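PDB 5J5U: RagB/SusD domain protein from Flavobacterium johnsoniae, which probably binds chitin at the cell surface, as the SusD-like member of a polysaccharide utilization system that converts this polymer. Local coordinates for residues K206-A211 against R350-G355; N214-S219 against S338-L343; M278-K283 against E297-V302. All coordinates share one frame; numbering follows the deposited sequence.

Contact 1. Residues K206-A211 against R350-G355; sequences KQAKAA and RGWVAG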
loop_
_atom_site.group_PDB
_atom_site.type_symbol
_atom_site.label_atom_id
_atom_site.label_comp_id
_atom_site.label_asym_id
_atom_site.label_seq_id
_atom_site.Cartn_x
_atom_site.Cartn_y
_atom_site.Cartn_z
ATOM N N LYS A 206 16.189 14.287 7.212
ATOM C CA LYS A 206 15.766 15.664 7.000
ATOM C C LYS A 206 14.268 15.757 6.698
ATOM O O LYS A 206 13.539 16.552 7.301
ATOM C CB LYS A 206 16.572 16.274 5.852
ATOM C CG LYS A 206 16.245 17.726 5.552
ATOM C CD LYS A 206 16.946 18.188 4.281
ATOM C CE LYS A 206 16.731 19.664 4.043
ATOM N NZ LYS A 206 17.044 19.981 2.626
ATOM N N GLN A 207 13.816 14.924 5.766
ATOM C CA GLN A 207 12.436 14.963 5.307
ATOM C C GLN A 207 11.440 14.378 6.336
ATOM O O GLN A 207 10.290 14.832 6.425
ATOM C CB GLN A 207 12.331 14.227 3.979
ATOM C CG GLN A 207 13.152 14.858 2.891
ATOM C CD GLN A 207 12.603 16.186 2.446
ATOM O OE1 GLN A 207 11.428 16.484 2.655
ATOM N NE2 GLN A 207 13.452 16.998 1.825
ATOM N N ALA A 208 11.869 13.365 7.086
ATOM C CA ALA A 208 11.058 12.828 8.178
ATOM C C ALA A 208 10.797 13.892 9.216
ATOM O O ALA A 208 9.647 14.195 9.516
ATOM C CB ALA A 208 11.725 11.683 8.821
ATOM N N LYS A 209 11.881 14.425 9.776
ATOM C CA LYS A 209 11.804 15.550 10.703
ATOM C C LYS A 209 10.882 16.653 10.177
ATOM O O LYS A 209 9.963 17.080 10.887
ATOM C CB LYS A 209 13.194 16.124 10.975
ATOM C CG LYS A 209 13.235 17.025 12.202
ATOM C CD LYS A 209 14.626 17.557 12.466
ATOM C CE LYS A 209 14.621 18.560 13.605
ATOM N NZ LYS A 209 15.994 19.082 13.806
ATOM N N ALA A 210 11.117 17.110 8.942
ATOM C CA ALA A 210 10.269 18.153 8.345
ATOM C C ALA A 210 8.783 17.767 8.331
ATOM O O ALA A 210 7.905 18.586 8.669
ATOM C CB ALA A 210 10.729 18.471 6.953
ATOM N N ALA A 211 8.509 16.513 7.969
ATOM C CA ALA A 211 7.139 16.018 7.912
ATOM C C ALA A 211 6.519 16.063 9.301
ATOM O O ALA A 211 5.407 16.556 9.498
ATOM C CB ALA A 211 7.105 14.599 7.356
ATOM N N ARG A 350 15.733 5.701 15.122
ATOM C CA ARG A 350 16.931 6.120 14.410
ATOM C C ARG A 350 17.462 7.455 14.925
ATOM O O ARG A 350 18.493 7.939 14.469
ATOM C CB ARG A 350 16.648 6.217 12.911
ATOM C CG ARG A 350 16.385 4.884 12.232
ATOM C CD ARG A 350 15.810 5.106 10.844
ATOM N NE ARG A 350 15.516 3.850 10.169
ATOM C CZ ARG A 350 16.343 3.262 9.319
ATOM N NH1 ARG A 350 17.515 3.826 9.052
ATOM N NH2 ARG A 350 15.993 2.125 8.736
ATOM N N GLY A 351 16.741 8.063 15.855
ATOM C CA GLY A 351 17.141 9.352 16.382
ATOM C C GLY A 351 16.884 10.484 15.411
ATOM O O GLY A 351 17.494 11.552 15.513
ATOM N N TRP A 352 16.006 10.245 14.444
ATOM C CA TRP A 352 15.708 11.248 13.431
ATOM C C TRP A 352 14.679 12.283 13.900
ATOM O O TRP A 352 14.756 13.448 13.528
ATOM C CB TRP A 352 15.219 10.564 12.158
ATOM C CG TRP A 352 16.288 9.781 11.436
ATOM C CD1 TRP A 352 17.605 9.659 11.792
ATOM C CD2 TRP A 352 16.137 9.050 10.209
ATOM N NE1 TRP A 352 18.278 8.881 10.873
ATOM C CE2 TRP A 352 17.403 8.501 9.890
ATOM C CE3 TRP A 352 15.056 8.806 9.347
ATOM C CZ2 TRP A 352 17.615 7.717 8.753
ATOM C CZ3 TRP A 352 15.271 8.027 8.216
ATOM C CH2 TRP A 352 16.546 7.493 7.931
ATOM N N VAL A 353 13.728 11.862 14.728
ATOM C CA VAL A 353 12.729 12.783 15.274
ATOM C C VAL A 353 12.711 12.661 16.790
ATOM O O VAL A 353 13.236 11.684 17.349
ATOM C CB VAL A 353 11.299 12.527 14.731
ATOM C CG1 VAL A 353 11.268 12.674 13.206
ATOM C CG2 VAL A 353 10.773 11.154 15.163
ATOM N N ALA A 354 12.116 13.654 17.453
ATOM C CA ALA A 354 12.111 13.707 18.917
ATOM C C ALA A 354 10.993 12.882 19.543
ATOM O O ALA A 354 9.815 13.068 19.237
ATOM C CB ALA A 354 12.011 15.157 19.389
ATOM N N GLY A 355 11.359 11.966 20.430
ATOM C CA GLY A 355 10.351 11.249 21.185
ATOM C C GLY A 355 10.693 9.812 21.493
ATOM O O GLY A 355 11.789 9.346 21.197
#
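Ala208 and Lys209, on one flank of helix 201-214, meet Trp352 and Val353 in the loop that leaves helix 337-349. The contact is small and made by van der Waals touching; no hydrogen bond runs between the two segments.

The apolar part centres on Val353, whose methyl CG1 reaches the helix backbone, lying 3.9 Å from Lys209 CA and 4.2 Å from Ala208 C. The first torsion of Val353 (chi1 -60°) sets CG1 anti to its own carbonyl carbon, which turns this methyl to the helix. Next to it, Ala208 CB comes obliquely to the indole, 4.4 Å from Trp352 CE3, so this is a loose brush and not a stack. The indole has other neighbours: Arg350 CD lies 3.7 Å above its plane, offset toward the rim, while Ala204 and Glu205 of the same helix 201-214, Met194 of helix 178-195 and Ala347 of helix 337-349 touch it too. Met194 also touches Ala208, and Phe212 and Ala347 touch Val353.

The one polar atom at this contact, Trp352 O, lies against the aliphatic root of Lys209, 4.0 Å from Lys209 CB. Lys209 CG is anti to the backbone N (chi1 -164°), and the extended chain beyond it leads the amine away from the loop. Arg350 turns its charge elsewhere, with NH2 in salt bridges to Glu346 and Glu198.

What brings Trp352 and Val353 round to the neighbouring helix is the end of helix 337-349. Gly351, with its positive phi of 74°, is the first residue to leave helical geometry, and two bonds run back into the last turn: a Schellman motif, here followed by a loop whose apolar side chains pack on another helix of this largely helical SusD-like fold.

Contact 2. Residues N214-S219 against S338-L343; sequences NGVFES and SESQLL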
loop_
_atom_site.group_PDB
_atom_site.type_symbol
_atom_site.label_atom_id
_atom_site.label_comp_id
_atom_site.label_asym_id
_atom_site.label_seq_id
_atom_site.Cartn_x
_atom_site.Cartn_y
_atom_site.Cartn_z
ATOM N N ASN A 214 5.855 19.742 10.509
ATOM C CA ASN A 214 4.740 20.370 9.810
ATOM C C ASN A 214 3.386 19.786 10.246
ATOM O O ASN A 214 2.345 20.446 10.146
ATOM C CB ASN A 214 4.894 20.206 8.296
ATOM C CG ASN A 214 5.984 21.075 7.712
ATOM O OD1 ASN A 214 6.796 21.650 8.442
ATOM N ND2 ASN A 214 6.020 21.163 6.383
ATOM N N GLY A 215 3.400 18.537 10.703
ATOM C CA GLY A 215 2.212 17.908 11.260
ATOM C C GLY A 215 1.546 16.816 10.437
ATOM O O GLY A 215 0.879 17.103 9.445
ATOM N N VAL A 216 1.689 15.561 10.865
ATOM C CA VAL A 216 1.037 14.459 10.156
ATOM C C VAL A 216 -0.356 14.190 10.717
ATOM O O VAL A 216 -0.891 15.002 11.470
ATOM C CB VAL A 216 1.884 13.160 10.197
ATOM C CG1 VAL A 216 3.188 13.351 9.428
ATOM C CG2 VAL A 216 2.137 12.705 11.634
ATOM N N PHE A 217 -0.945 13.056 10.342
ATOM C CA PHE A 217 -2.258 12.673 10.850
ATOM C C PHE A 217 -2.264 12.709 12.372
ATOM O O PHE A 217 -1.247 12.361 13.011
ATOM C CB PHE A 217 -2.644 11.281 10.357
ATOM C CG PHE A 217 -3.010 11.226 8.902
ATOM C CD1 PHE A 217 -3.309 12.382 8.203
ATOM C CD2 PHE A 217 -3.071 10.007 8.235
ATOM C CE1 PHE A 217 -3.657 12.322 6.867
ATOM C CE2 PHE A 217 -3.418 9.945 6.901
ATOM C CZ PHE A 217 -3.712 11.104 6.216
ATOM N N GLU A 218 -3.380 13.148 12.958
ATOM C CA GLU A 218 -3.449 13.242 14.428
ATOM C C GLU A 218 -4.378 12.194 15.037
ATOM O O GLU A 218 -4.320 11.947 16.232
ATOM C CB GLU A 218 -3.865 14.643 14.891
ATOM C CG GLU A 218 -2.769 15.696 14.674
ATOM C CD GLU A 218 -3.256 17.125 14.882
ATOM O OE1 GLU A 218 -3.631 17.451 16.035
ATOM O OE2 GLU A 218 -3.286 17.907 13.900
ATOM N N SER A 219 -5.240 11.594 14.218
ATOM C CA SER A 219 -6.017 10.425 14.640
ATOM C C SER A 219 -6.593 9.727 13.419
ATOM O O SER A 219 -6.436 10.208 12.298
ATOM C CB SER A 219 -7.163 10.811 15.572
ATOM O OG SER A 219 -8.145 11.520 14.845
ATOM N N SER A 338 -2.367 5.085 11.682
ATOM C CA SER A 338 -1.571 3.959 12.143
ATOM C C SER A 338 -0.212 3.970 11.448
ATOM O O SER A 338 0.832 3.887 12.100
ATOM C CB SER A 338 -2.302 2.638 11.885
ATOM O OG SER A 338 -1.458 1.529 12.159
ATOM N N GLU A 339 -0.233 4.090 10.123
ATOM C CA GLU A 339 1.007 4.169 9.346
ATOM C C GLU A 339 1.925 5.304 9.822
ATOM O O GLU A 339 3.100 5.076 10.058
ATOM C CB GLU A 339 0.695 4.338 7.851
ATOM C CG GLU A 339 1.822 4.971 7.063
ATOM C CD GLU A 339 1.497 5.116 5.591
ATOM O OE1 GLU A 339 0.290 5.106 5.258
ATOM O OE2 GLU A 339 2.450 5.258 4.779
ATOM N N SER A 340 1.387 6.515 9.958
ATOM C CA SER A 340 2.204 7.672 10.335
ATOM C C SER A 340 2.854 7.443 11.687
ATOM O O SER A 340 4.020 7.785 11.885
ATOM C CB SER A 340 1.374 8.966 10.362
ATOM O OG SER A 340 0.396 8.957 11.390
ATOM N N GLN A 341 2.112 6.838 12.612
ATOM C CA GLN A 341 2.662 6.600 13.944
ATOM C C GLN A 341 3.727 5.508 13.924
ATOM O O GLN A 341 4.718 5.583 14.651
ATOM C CB GLN A 341 1.548 6.231 14.935
ATOM C CG GLN A 341 0.542 7.347 15.181
ATOM C CD GLN A 341 1.231 8.670 15.467
ATOM O OE1 GLN A 341 1.726 8.891 16.568
ATOM N NE2 GLN A 341 1.266 9.556 14.473
ATOM N N LEU A 342 3.543 4.499 13.082
ATOM C CA LEU A 342 4.528 3.415 13.005
ATOM C C LEU A 342 5.824 3.896 12.311
ATOM O O LEU A 342 6.941 3.557 12.718
ATOM C CB LEU A 342 3.921 2.202 12.291
ATOM C CG LEU A 342 2.864 1.422 13.089
ATOM C CD1 LEU A 342 2.213 0.310 12.270
ATOM C CD2 LEU A 342 3.458 0.838 14.348
ATOM N N LEU A 343 5.672 4.747 11.304
ATOM C CA LEU A 343 6.820 5.372 10.650
ATOM C C LEU A 343 7.557 6.279 11.630
ATOM O O LEU A 343 8.779 6.257 11.693
ATOM C CB LEU A 343 6.372 6.177 9.422
ATOM C CG LEU A 343 5.800 5.376 8.251
ATOM C CD1 LEU A 343 5.179 6.279 7.215
ATOM C CD2 LEU A 343 6.880 4.476 7.637
#
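Val216 and Phe217 rest lightly on Ser340 and Gln341 in a buried van der Waals contact, where the loop between helix 201-214 and strand 224-226 passes the side of helix 337-349. Helix 178-195 fills in beside them: its Thr187 touches both Val216 and Ser340, and Thr187 OG1 hydrogen-bonds Phe217 N, holding the loop at this level.

Val216 supplies one methyl. Its CG1 stands beside the backbone N and anti to the carbonyl carbon (chi1 -65°), so that CG2 takes the position between N and C, 4.0 Å from Ser340 CB and 4.3 Å from Gln341 NE2. Phe217 contributes the root of its side chain and not the ring: Phe217 CB is 4.0 Å from Ser340 OG, and the side chain also touches Tyr174 and Asp222.

On the helix, two polar side chains meet each other. The Gln341 chain bends at its second torsion (chi2 -48°), which turns CD back, and NE2 reaches Ser340 OG. This bond, donated by Gln341 NE2 to Ser340 OG over 3.3 Å, is nearly straight, 166° at the hydrogen, with the oxygen close to the amide plane. Ser340 OG is also hydrogen-bonded to Tyr337 O, one turn back along the helix. The same amide nitrogen, Gln341 NE2, stands 4.0 Å from Phe217 O, too far to count as a bond.

The chemistry implies a division of labour: with the Ser340 hydroxyl already engaged twice on its own side, by Gln341 and Tyr337, no hydrogen bond crosses to Val216 or Phe217, and the two segments meet by van der Waals touching.

Contact 3. Residues M278-K283 against E297-V302; sequences MLATPK and ELYEGV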
loop_
_atom_site.group_PDB
_atom_site.type_symbol
_atom_site.label_atom_id
_atom_site.label_comp_id
_atom_site.label_asym_id
_atom_site.label_seq_id
_atom_site.Cartn_x
_atom_site.Cartn_y
_atom_site.Cartn_z
ATOM N N MET A 278 -11.694 -9.813 13.574
ATOM C CA MET A 278 -12.170 -8.672 12.805
ATOM C C MET A 278 -11.873 -8.917 11.326
ATOM O O MET A 278 -12.563 -8.392 10.458
ATOM C CB MET A 278 -11.504 -7.373 13.274
ATOM C CG MET A 278 -11.672 -7.080 14.769
ATOM S SD MET A 278 -10.848 -5.566 15.309
ATOM C CE MET A 278 -11.776 -4.347 14.368
ATOM N N LEU A 279 -10.834 -9.710 11.051
ATOM C CA LEU A 279 -10.383 -9.956 9.675
ATOM C C LEU A 279 -10.805 -11.331 9.145
ATOM O O LEU A 279 -11.291 -11.440 8.027
ATOM C CB LEU A 279 -8.846 -9.828 9.578
ATOM C CG LEU A 279 -8.219 -8.459 9.827
ATOM C CD1 LEU A 279 -6.711 -8.556 10.005
ATOM C CD2 LEU A 279 -8.563 -7.509 8.708
ATOM N N ALA A 280 -10.598 -12.377 9.945
ATOM C CA ALA A 280 -10.783 -13.755 9.481
ATOM C C ALA A 280 -12.095 -14.412 9.948
ATOM O O ALA A 280 -12.537 -14.232 11.082
ATOM C CB ALA A 280 -9.616 -14.599 9.930
ATOM N N THR A 281 -12.689 -15.210 9.071
ATOM C CA THR A 281 -13.801 -16.048 9.444
ATOM C C THR A 281 -13.252 -17.393 9.916
ATOM O O THR A 281 -12.221 -17.861 9.411
ATOM C CB THR A 281 -14.752 -16.275 8.282
ATOM O OG1 THR A 281 -14.081 -17.030 7.268
ATOM C CG2 THR A 281 -15.245 -14.951 7.719
ATOM N N PRO A 282 -13.931 -18.022 10.886
ATOM C CA PRO A 282 -13.433 -19.281 11.466
ATOM C C PRO A 282 -13.515 -20.455 10.493
ATOM O O PRO A 282 -14.302 -20.401 9.560
ATOM C CB PRO A 282 -14.371 -19.502 12.660
ATOM C CG PRO A 282 -15.650 -18.781 12.275
ATOM C CD PRO A 282 -15.198 -17.574 11.504
ATOM N N LYS A 283 -12.709 -21.495 10.696
ATOM C CA LYS A 283 -12.856 -22.728 9.918
ATOM C C LYS A 283 -14.232 -23.357 10.174
ATOM O O LYS A 283 -14.776 -23.244 11.280
ATOM C CB LYS A 283 -11.758 -23.731 10.280
ATOM C CG LYS A 283 -10.343 -23.254 10.032
ATOM C CD LYS A 283 -9.345 -24.047 10.889
ATOM C CE LYS A 283 -9.509 -25.556 10.729
ATOM N NZ LYS A 283 -8.504 -26.265 11.566
ATOM N N GLU A 297 -8.437 -25.988 16.562
ATOM C CA GLU A 297 -8.151 -24.597 16.219
ATOM C C GLU A 297 -9.071 -24.102 15.125
ATOM O O GLU A 297 -9.248 -24.759 14.093
ATOM C CB GLU A 297 -6.698 -24.439 15.766
ATOM C CG GLU A 297 -6.351 -23.029 15.342
ATOM C CD GLU A 297 -6.594 -22.027 16.441
ATOM O OE1 GLU A 297 -5.975 -22.176 17.507
ATOM O OE2 GLU A 297 -7.409 -21.093 16.249
ATOM N N LEU A 298 -9.658 -22.944 15.379
ATOM C CA LEU A 298 -10.644 -22.334 14.495
ATOM C C LEU A 298 -10.007 -21.379 13.484
ATOM O O LEU A 298 -10.627 -21.046 12.472
ATOM C CB LEU A 298 -11.678 -21.583 15.343
ATOM C CG LEU A 298 -12.788 -22.413 16.012
ATOM C CD1 LEU A 298 -13.685 -21.531 16.840
ATOM C CD2 LEU A 298 -13.633 -23.124 14.966
ATOM N N TYR A 299 -8.776 -20.942 13.757
ATOM C CA TYR A 299 -8.155 -19.905 12.934
ATOM C C TYR A 299 -6.817 -20.327 12.378
ATOM O O TYR A 299 -5.808 -20.363 13.089
ATOM C CB TYR A 299 -8.020 -18.601 13.732
ATOM C CG TYR A 299 -9.388 -18.042 14.022
ATOM C CD1 TYR A 299 -10.053 -17.281 13.068
ATOM C CD2 TYR A 299 -10.053 -18.329 15.225
ATOM C CE1 TYR A 299 -11.316 -16.797 13.299
ATOM C CE2 TYR A 299 -11.344 -17.839 15.470
ATOM C CZ TYR A 299 -11.962 -17.079 14.500
ATOM O OH TYR A 299 -13.219 -16.578 14.709
ATOM N N GLU A 300 -6.832 -20.645 11.086
ATOM C CA GLU A 300 -5.624 -20.997 10.350
ATOM C C GLU A 300 -5.682 -20.411 8.944
ATOM O O GLU A 300 -6.733 -20.432 8.305
ATOM C CB GLU A 300 -5.442 -22.520 10.292
ATOM C CG GLU A 300 -5.109 -23.164 11.639
ATOM C CD GLU A 300 -5.279 -24.688 11.654
ATOM O OE1 GLU A 300 -5.798 -25.274 10.675
ATOM O OE2 GLU A 300 -4.889 -25.303 12.664
ATOM N N GLY A 301 -4.559 -19.875 8.471
ATOM C CA GLY A 301 -4.490 -19.347 7.121
ATOM C C GLY A 301 -4.060 -20.411 6.124
ATOM O O GLY A 301 -3.802 -21.559 6.493
ATOM N N VAL A 302 -3.983 -20.030 4.854
ATOM C CA VAL A 302 -3.533 -20.939 3.806
ATOM C C VAL A 302 -2.052 -20.672 3.566
ATOM O O VAL A 302 -1.653 -19.523 3.365
ATOM C CB VAL A 302 -4.327 -20.758 2.470
ATOM C CG1 VAL A 302 -3.732 -21.652 1.365
ATOM C CG2 VAL A 302 -5.817 -21.063 2.661
HETATM O O HOH W 1 -14.573 -14.796 13.004
#
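Pro282 and Tyr299 run alongside each other in the same direction, where the chain leaving strand 280-281 passes the loop that later leads to strand 320-321, its antiparallel partner. The phenol flanks the proline, Pro282 CB being 3.9 Å from Tyr299 CZ, and Ala280 CB brushes Tyr299 CD1. At the ring's edge, in its plane, a water links Tyr299 OH to Ala280 O, to which it donates.

The Lys283 and Glu300 side chains pass at a slant. Along the way Lys283 N bonds Leu298 O at 2.8 Å, linking the two backbones here. The lysine chain bends at its third torsion (chi3 52°), which swings CE round, and Lys283 NZ meets Glu300 OE1 at 3.0 Å from above the carboxylate plane in a salt bridge. Lys283 NZ also donates to Glu297 O at 3.0 Å and forms a second salt bridge with Glu296. An alanine in place of Lys283 would probably leave the carboxylates of Glu296 and Glu300 without their shared positive mate and the Glu297 carbonyl without this donor. Within its own segment, Glu297 OE2 accepts Tyr299 N at 2.8 Å through the anti lone pair.

In the fold
Contacts 1 and 2 hold the same two elements at successive levels: helix 201-214 with the loop after it, against helix 337-349 with the loop after that. Their centres are 12 Å apart and they touch through Ala211 and Val216. Contact 2 is the buried one, about 15 Å from the chain's centre; contacts 1 and 3 are peripheral, at 22 and 23 Å, and partly exposed. Neither contact 1 nor 2 has a hydrogen bond between its segments. Contact 3, about 30 Å from contact 2 between centres, joins pieces close in sequence, a helix end running into a strand and a loop, through a backbone hydrogen bond, a lysine bonded to a carbonyl and a carboxylate, and a water.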